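PDB 3ZZ1: beta-d-glucoside glucohydrolase, which probably hydrolyses terminal, non-reducing beta-D-glucosyl residues with release of beta-D-glucose, as a secreted glycoside hydrolase family 3 enzyme of cellulose degradation. Local coordinates for residues V479-G484 against V501-P506; N583-S588 against T618-N623. One frame throughout, in Å; residues are numbered along the deposited sequence.

Interaction 1: V479-G484 against V501-P506; sequences VVHSVG and VWAGLP
V480 meets the W502 indole obliquely. Its CG1 lies 3.7 Å from W502 CZ3, on the benzene part of the ring. W502 CG is anti to its backbone N (chi1 -163°), and the indole extends forward past S482 to G484. G484 O sits at the ring edge, 3.2 Å from W502 CZ2. The same oxygen accepts a hydrogen bond from S482 OG, in the carbonyl plane and on a lone pair. W502 NE1 is hydrogen-bonded elsewhere, to Y530 OH. On the other side of the sheet V479 and V501 lie side by side. These are neighbouring parallel strands of a beta-alpha-beta unit, 476-482 and 497-502, in the family 3 C-terminal domain. V480 N hydrogen-bonds to V501 O, nearly straight at 174°, and V480 O accepts from A503 N. A503 to P506 stay beside H481 and S482. Water 1 bridges V480 O and G504 N, and it also lies over the centre of one W502 face, 3.4 Å above the plane. A503 CB covers one face of the H481 ring, 3.4 Å from H481 NE2. P506 crosses H481 at about a right angle, with P506 CD 3.6 Å from H481 CD2. L505 CG rests 3.4 Å from S482 O.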
ATOM      1  N   VAL A 479     -20.274  -1.432  11.610  1.00 12.57           N
ATOM      2  CA  VAL A 479     -18.824  -1.523  11.550  1.00 12.42           C
ATOM      3  C   VAL A 479     -18.448  -2.384  10.355  1.00 12.41           C
ATOM      4  O   VAL A 479     -18.902  -3.520  10.227  1.00 12.37           O
ATOM      5  CB  VAL A 479     -18.220  -2.090  12.858  1.00 12.48           C
ATOM      6  CG1 VAL A 479     -16.706  -2.246  12.732  1.00 12.46           C
ATOM      7  CG2 VAL A 479     -18.565  -1.187  14.040  1.00 12.15           C
ATOM      8  N   VAL A 480     -17.627  -1.812   9.479  1.00 12.44           N
ATOM      9  CA  VAL A 480     -17.214  -2.457   8.241  1.00 12.48           C
ATOM     10  C   VAL A 480     -15.716  -2.740   8.259  1.00 12.64           C
ATOM     11  O   VAL A 480     -14.911  -1.837   8.497  1.00 12.73           O
ATOM     12  CB  VAL A 480     -17.529  -1.566   7.020  1.00 12.49           C
ATOM     13  CG1 VAL A 480     -17.202  -2.294   5.722  1.00 12.50           C
ATOM     14  CG2 VAL A 480     -18.989  -1.117   7.037  1.00 12.45           C
ATOM     15  N   HIS A 481     -15.352  -3.994   8.007  1.00 12.54           N
ATOM     16  CA  HIS A 481     -13.960  -4.360   7.767  1.00 12.80           C
ATOM     17  C   HIS A 481     -13.827  -4.815   6.320  1.00 12.70           C
ATOM     18  O   HIS A 481     -14.463  -5.780   5.907  1.00 12.65           O
ATOM     19  CB  HIS A 481     -13.491  -5.449   8.738  1.00 12.70           C
ATOM     20  CG  HIS A 481     -13.380  -4.985  10.159  1.00 13.61           C
ATOM     21  ND1 HIS A 481     -14.386  -5.171  11.084  1.00 13.35           N
ATOM     22  CD2 HIS A 481     -12.386  -4.337  10.812  1.00 14.36           C
ATOM     23  CE1 HIS A 481     -14.016  -4.660  12.244  1.00 13.93           C
ATOM     24  NE2 HIS A 481     -12.806  -4.147  12.108  1.00 14.92           N
ATOM     25  N   SER A 482     -13.002  -4.116   5.547  1.00 12.72           N
ATOM     26  CA  SER A 482     -13.010  -4.299   4.100  1.00 12.57           C
ATOM     27  C   SER A 482     -11.693  -3.989   3.399  1.00 12.56           C
ATOM     28  O   SER A 482     -10.982  -3.047   3.762  1.00 12.62           O
ATOM     29  CB  SER A 482     -14.121  -3.449   3.480  1.00 12.53           C
ATOM     30  OG  SER A 482     -14.259  -3.737   2.100  1.00 13.07           O
ATOM     31  N   VAL A 483     -11.408  -4.791   2.374  1.00 12.32           N
ATOM     32  CA  VAL A 483     -10.269  -4.622   1.474  1.00 12.05           C
ATOM     33  C   VAL A 483     -10.400  -3.416   0.542  1.00 12.09           C
ATOM     34  O   VAL A 483      -9.448  -3.061  -0.151  1.00 11.90           O
ATOM     35  CB  VAL A 483     -10.080  -5.874   0.586  1.00 11.90           C
ATOM     36  CG1 VAL A 483      -9.557  -7.041   1.407  1.00 11.98           C
ATOM     37  CG2 VAL A 483     -11.389  -6.236  -0.115  1.00 11.84           C
ATOM     38  N   GLY A 484     -11.582  -2.806   0.508  1.00 12.31           N
ATOM     39  CA  GLY A 484     -11.840  -1.677  -0.386  1.00 12.21           C
ATOM     40  C   GLY A 484     -13.272  -1.185  -0.338  1.00 12.44           C
ATOM     41  O   GLY A 484     -14.082  -1.674   0.459  1.00 12.34           O
ATOM     42  N   VAL A 501     -18.832   2.979  10.768  1.00 12.02           N
ATOM     43  CA  VAL A 501     -17.422   2.919  11.110  1.00 11.72           C
ATOM     44  C   VAL A 501     -16.686   2.115  10.040  1.00 11.69           C
ATOM     45  O   VAL A 501     -16.792   0.885   9.993  1.00 11.41           O
ATOM     46  CB  VAL A 501     -17.207   2.253  12.492  1.00 11.72           C
ATOM     47  CG1 VAL A 501     -15.741   2.298  12.887  1.00 11.97           C
ATOM     48  CG2 VAL A 501     -18.058   2.930  13.562  1.00 11.75           C
ATOM     49  N   TRP A 502     -15.968   2.820   9.170  1.00 11.37           N
ATOM     50  CA  TRP A 502     -15.103   2.187   8.185  1.00 11.29           C
ATOM     51  C   TRP A 502     -13.799   1.811   8.889  1.00 11.35           C
ATOM     52  O   TRP A 502     -12.859   2.607   8.969  1.00 11.23           O
ATOM     53  CB  TRP A 502     -14.837   3.132   7.006  1.00 11.39           C
ATOM     54  CG  TRP A 502     -14.309   2.446   5.773  1.00 11.04           C
ATOM     55  CD1 TRP A 502     -13.009   2.403   5.350  1.00 11.37           C
ATOM     56  CD2 TRP A 502     -15.073   1.713   4.801  1.00 10.49           C
ATOM     57  NE1 TRP A 502     -12.914   1.684   4.174  1.00 10.95           N
ATOM     58  CE2 TRP A 502     -14.165   1.250   3.818  1.00 11.13           C
ATOM     59  CE3 TRP A 502     -16.433   1.401   4.667  1.00 10.64           C
ATOM     60  CZ2 TRP A 502     -14.577   0.488   2.715  1.00 11.05           C
ATOM     61  CZ3 TRP A 502     -16.845   0.649   3.565  1.00 10.46           C
ATOM     62  CH2 TRP A 502     -15.915   0.198   2.608  1.00 10.71           C
ATOM     63  N   ALA A 503     -13.760   0.590   9.409  1.00 11.31           N
ATOM     64  CA  ALA A 503     -12.659   0.158  10.263  1.00 11.27           C
ATOM     65  C   ALA A 503     -11.438  -0.330   9.473  1.00 11.18           C
ATOM     66  O   ALA A 503     -10.344  -0.427  10.021  1.00 11.26           O
ATOM     67  CB  ALA A 503     -13.140  -0.904  11.230  1.00 11.28           C
ATOM     68  N   GLY A 504     -11.633  -0.636   8.194  1.00 11.03           N
ATOM     69  CA  GLY A 504     -10.537  -1.053   7.321  1.00 11.14           C
ATOM     70  C   GLY A 504     -10.010  -2.449   7.597  1.00 11.12           C
ATOM     71  O   GLY A 504     -10.781  -3.381   7.809  1.00 11.27           O
ATOM     72  N   LEU A 505      -8.690  -2.593   7.580  1.00 11.20           N
ATOM     73  CA  LEU A 505      -8.057  -3.895   7.786  1.00 11.50           C
ATOM     74  C   LEU A 505      -7.037  -3.813   8.919  1.00 11.65           C
ATOM     75  O   LEU A 505      -5.892  -3.416   8.702  1.00 11.90           O
ATOM     76  CB  LEU A 505      -7.411  -4.408   6.498  1.00 11.32           C
ATOM     77  CG  LEU A 505      -8.308  -4.599   5.276  1.00 11.03           C
ATOM     78  CD1 LEU A 505      -7.456  -4.664   4.027  1.00 10.13           C
ATOM     79  CD2 LEU A 505      -9.206  -5.834   5.405  1.00 10.37           C
ATOM     80  N   PRO A 506      -7.467  -4.177  10.138  1.00 11.88           N
ATOM     81  CA  PRO A 506      -6.730  -3.903  11.373  1.00 12.02           C
ATOM     82  C   PRO A 506      -5.719  -4.965  11.808  1.00 12.09           C
ATOM     83  O   PRO A 506      -4.971  -4.744  12.767  1.00 12.16           O
ATOM     84  CB  PRO A 506      -7.849  -3.810  12.410  1.00 12.17           C
ATOM     85  CG  PRO A 506      -8.884  -4.747  11.904  1.00 11.83           C
ATOM     86  CD  PRO A 506      -8.832  -4.667  10.410  1.00 11.74           C
TER
HETATM   87  O   HOH W   1     -13.746  -1.258   6.111  1.00  9.99           O

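Interaction 2: N583-S588 against T618-N623; sequences NYSRLS and TVDIAN
The Y584 ring has I621 CG1 over one face, 4.5 Å from Y584 CD2, a loose apolar touch. Strand 704-712 also packs on Y584, through R705 and L706, and the phenol OH is hydrogen-bonded to E631. The carboxylate of D620 is the flat group on the opposite side of the sheet. D620 OD2 lies 3.7 Å from R586 CG, so it meets the aliphatic part of the arginine. The R586 chain bends at chi2 and leads the guanidinium away, its plane turned 54° from the carboxylate. R586 NE stays 5.4 Å from D620 OD2, with no salt bridge.

The strands run antiparallel. N583 with A622, S585 with D620 and S588 with T618 are hydrogen-bonded pairs, each with two N-H to O=C bonds. Between S585 and S588 the register shifts by one. This is a beta bulge, with R586 at positive phi (62°). Beyond it L587 and V619 point the same way, and L587 CD1 touches V619 CG1 at 3.6 Å. Both also pack on V697 of strand 691-698. The arrangement fits the sandwich of a fibronectin type III-like domain. Y584, L587, V619 and I621 touch strands of the other sheet.

On the other side, S588 OG and T618 OG1 share water 2. S585 OG lies 3.7 Å from D620 CB. The chemistry therefore divides by side: apolar groups pack toward the other sheet, while the outer side is mainly polar, with A622 among the polar residues. Six backbone hydrogen bonds hold the strands together, and any attraction between R586 and D620 is probably only long-range.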
ATOM      1  N   ASN A 583     -10.893  24.221  12.470  1.00 14.17           N
ATOM      2  CA  ASN A 583     -10.850  25.231  11.414  1.00 14.52           C
ATOM      3  C   ASN A 583      -9.490  25.710  10.949  1.00 14.19           C
ATOM      4  O   ASN A 583      -8.524  25.771  11.722  1.00 14.09           O
ATOM      5  CB  ASN A 583     -11.873  26.378  11.547  1.00 15.04           C
ATOM      6  CG  ASN A 583     -12.340  26.606  12.949  1.00 16.49           C
ATOM      7  OD1 ASN A 583     -11.699  27.326  13.715  1.00 20.29           O
ATOM      8  ND2 ASN A 583     -13.497  26.041  13.286  1.00 15.76           N
ATOM      9  N   TYR A 584      -9.439  26.008   9.656  1.00 13.67           N
ATOM     10  CA  TYR A 584      -8.217  26.346   8.957  1.00 13.59           C
ATOM     11  C   TYR A 584      -8.156  27.854   8.775  1.00 13.38           C
ATOM     12  O   TYR A 584      -9.163  28.490   8.446  1.00 13.27           O
ATOM     13  CB  TYR A 584      -8.202  25.672   7.578  1.00 13.28           C
ATOM     14  CG  TYR A 584      -8.164  24.147   7.574  1.00 13.38           C
ATOM     15  CD1 TYR A 584      -9.033  23.387   8.371  1.00 12.80           C
ATOM     16  CD2 TYR A 584      -7.277  23.464   6.740  1.00 12.07           C
ATOM     17  CE1 TYR A 584      -8.996  21.989   8.353  1.00 12.20           C
ATOM     18  CE2 TYR A 584      -7.238  22.075   6.714  1.00 12.38           C
ATOM     19  CZ  TYR A 584      -8.096  21.346   7.519  1.00 12.10           C
ATOM     20  OH  TYR A 584      -8.046  19.975   7.481  1.00 12.25           O
ATOM     21  N   SER A 585      -6.976  28.423   8.981  1.00 13.24           N
ATOM     22  CA  SER A 585      -6.771  29.849   8.752  1.00 13.38           C
ATOM     23  C   SER A 585      -5.342  30.125   8.318  1.00 13.53           C
ATOM     24  O   SER A 585      -4.469  29.256   8.428  1.00 13.80           O
ATOM     25  CB  SER A 585      -7.093  30.651  10.015  1.00 13.17           C
ATOM     26  OG  SER A 585      -6.262  30.248  11.087  1.00 13.58           O
ATOM     27  N   ARG A 586      -5.119  31.338   7.818  1.00 13.73           N
ATOM     28  CA  ARG A 586      -3.775  31.870   7.585  1.00 13.86           C
ATOM     29  C   ARG A 586      -2.996  31.039   6.563  1.00 13.69           C
ATOM     30  O   ARG A 586      -1.931  30.503   6.865  1.00 13.54           O
ATOM     31  CB  ARG A 586      -3.003  31.983   8.914  1.00 13.99           C
ATOM     32  CG  ARG A 586      -3.755  32.719  10.040  1.00 14.69           C
ATOM     33  CD  ARG A 586      -3.765  34.229   9.813  1.00 16.31           C
ATOM     34  NE  ARG A 586      -4.399  34.962  10.907  1.00 17.98           N
ATOM     35  CZ  ARG A 586      -5.648  35.423  10.886  1.00 19.39           C
ATOM     36  NH1 ARG A 586      -6.424  35.228   9.826  1.00 19.45           N
ATOM     37  NH2 ARG A 586      -6.125  36.083  11.932  1.00 20.05           N
ATOM     38  N   LEU A 587      -3.542  30.936   5.356  1.00 13.74           N
ATOM     39  CA  LEU A 587      -2.864  30.232   4.274  1.00 13.93           C
ATOM     40  C   LEU A 587      -1.758  31.099   3.678  1.00 14.00           C
ATOM     41  O   LEU A 587      -2.013  32.208   3.213  1.00 14.15           O
ATOM     42  CB  LEU A 587      -3.863  29.803   3.194  1.00 13.92           C
ATOM     43  CG  LEU A 587      -3.370  29.105   1.918  1.00 13.93           C
ATOM     44  CD1 LEU A 587      -2.486  27.913   2.221  1.00 14.22           C
ATOM     45  CD2 LEU A 587      -4.557  28.657   1.095  1.00 13.26           C
ATOM     46  N   SER A 588      -0.530  30.585   3.707  1.00 14.07           N
ATOM     47  CA  SER A 588       0.606  31.258   3.086  1.00 14.24           C
ATOM     48  C   SER A 588       1.336  30.333   2.115  1.00 14.31           C
ATOM     49  O   SER A 588       1.409  29.122   2.334  1.00 14.46           O
ATOM     50  CB  SER A 588       1.575  31.767   4.148  1.00 13.99           C
ATOM     51  OG  SER A 588       2.396  30.715   4.612  1.00 14.54           O
ATOM     52  N   THR A 618       1.723  26.654   4.040  1.00 16.09           N
ATOM     53  CA  THR A 618       1.439  26.593   5.473  1.00 16.43           C
ATOM     54  C   THR A 618      -0.001  27.024   5.783  1.00 16.49           C
ATOM     55  O   THR A 618      -0.517  27.971   5.183  1.00 16.59           O
ATOM     56  CB  THR A 618       2.426  27.494   6.258  1.00 16.63           C
ATOM     57  OG1 THR A 618       3.768  27.032   6.055  1.00 17.25           O
ATOM     58  CG2 THR A 618       2.117  27.489   7.730  1.00 16.29           C
ATOM     59  N   VAL A 619      -0.640  26.304   6.703  1.00 16.46           N
ATOM     60  CA  VAL A 619      -1.948  26.679   7.257  1.00 16.49           C
ATOM     61  C   VAL A 619      -1.951  26.441   8.762  1.00 16.08           C
ATOM     62  O   VAL A 619      -1.192  25.610   9.263  1.00 15.98           O
ATOM     63  CB  VAL A 619      -3.140  25.873   6.649  1.00 16.52           C
ATOM     64  CG1 VAL A 619      -3.505  26.381   5.275  1.00 17.28           C
ATOM     65  CG2 VAL A 619      -2.855  24.363   6.633  1.00 16.75           C
ATOM     66  N   ASP A 620      -2.807  27.174   9.469  1.00 15.73           N
ATOM     67  CA  ASP A 620      -3.032  26.946  10.890  1.00 15.50           C
ATOM     68  C   ASP A 620      -4.274  26.092  11.068  1.00 15.15           C
ATOM     69  O   ASP A 620      -5.257  26.256  10.342  1.00 15.22           O
ATOM     70  CB  ASP A 620      -3.206  28.268  11.637  1.00 15.71           C
ATOM     71  CG  ASP A 620      -1.926  29.064  11.716  1.00 16.49           C
ATOM     72  OD1 ASP A 620      -0.854  28.504  11.397  1.00 18.04           O
ATOM     73  OD2 ASP A 620      -1.988  30.249  12.106  1.00 16.88           O
ATOM     74  N   ILE A 621      -4.218  25.167  12.018  1.00 14.40           N
ATOM     75  CA  ILE A 621      -5.369  24.339  12.342  1.00 14.01           C
ATOM     76  C   ILE A 621      -5.639  24.418  13.839  1.00 13.78           C
ATOM     77  O   ILE A 621      -4.748  24.149  14.651  1.00 13.79           O
ATOM     78  CB  ILE A 621      -5.165  22.869  11.916  1.00 13.94           C
ATOM     79  CG1 ILE A 621      -4.796  22.791  10.431  1.00 14.07           C
ATOM     80  CG2 ILE A 621      -6.422  22.048  12.188  1.00 13.52           C
ATOM     81  CD1 ILE A 621      -4.000  21.574  10.084  1.00 15.79           C
ATOM     82  N   ALA A 622      -6.868  24.793  14.185  1.00 13.32           N
ATOM     83  CA  ALA A 622      -7.308  24.855  15.572  1.00 13.14           C
ATOM     84  C   ALA A 622      -8.457  23.887  15.815  1.00 12.99           C
ATOM     85  O   ALA A 622      -9.338  23.730  14.964  1.00 12.73           O
ATOM     86  CB  ALA A 622      -7.722  26.283  15.946  1.00 13.14           C
ATOM     87  N   ASN A 623      -8.425  23.228  16.970  1.00 12.91           N
ATOM     88  CA  ASN A 623      -9.534  22.393  17.418  1.00 13.25           C
ATOM     89  C   ASN A 623     -10.580  23.298  18.059  1.00 13.47           C
ATOM     90  O   ASN A 623     -10.392  23.787  19.176  1.00 13.54           O
ATOM     91  CB  ASN A 623      -9.034  21.318  18.395  1.00 12.83           C
ATOM     92  CG  ASN A 623     -10.156  20.453  18.977  1.00 13.13           C
ATOM     93  OD1 ASN A 623     -11.349  20.762  18.862  1.00 14.07           O
ATOM     94  ND2 ASN A 623      -9.765  19.356  19.620  1.00 11.83           N
TER
HETATM   95  O   HOH W   2       4.252  28.869   3.529  1.00 12.10           O

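Interaction 1 comes first along the chain and closes before interaction 2 opens. Their centres are about 30 Å apart, and their nearest atoms about 18 Å, with no touch. They share no strand or sheet. Interaction 1 lies in the mixed six-stranded sheet of the family 3 C-terminal domain and is fully buried. Its centre is about 15 Å from the centre of the chain. Interaction 2 lies in the three-stranded antiparallel sheet 582-591, 613-623 and 664-672 and is only partly buried. Its centre is about 29 Å from the centre of the chain. One joins neighbouring parallel strands inside an alpha/beta domain. The other joins an outermost strand to the middle strand of a peripheral beta domain. The two contacts thus belong to different sheets in different parts of the chain.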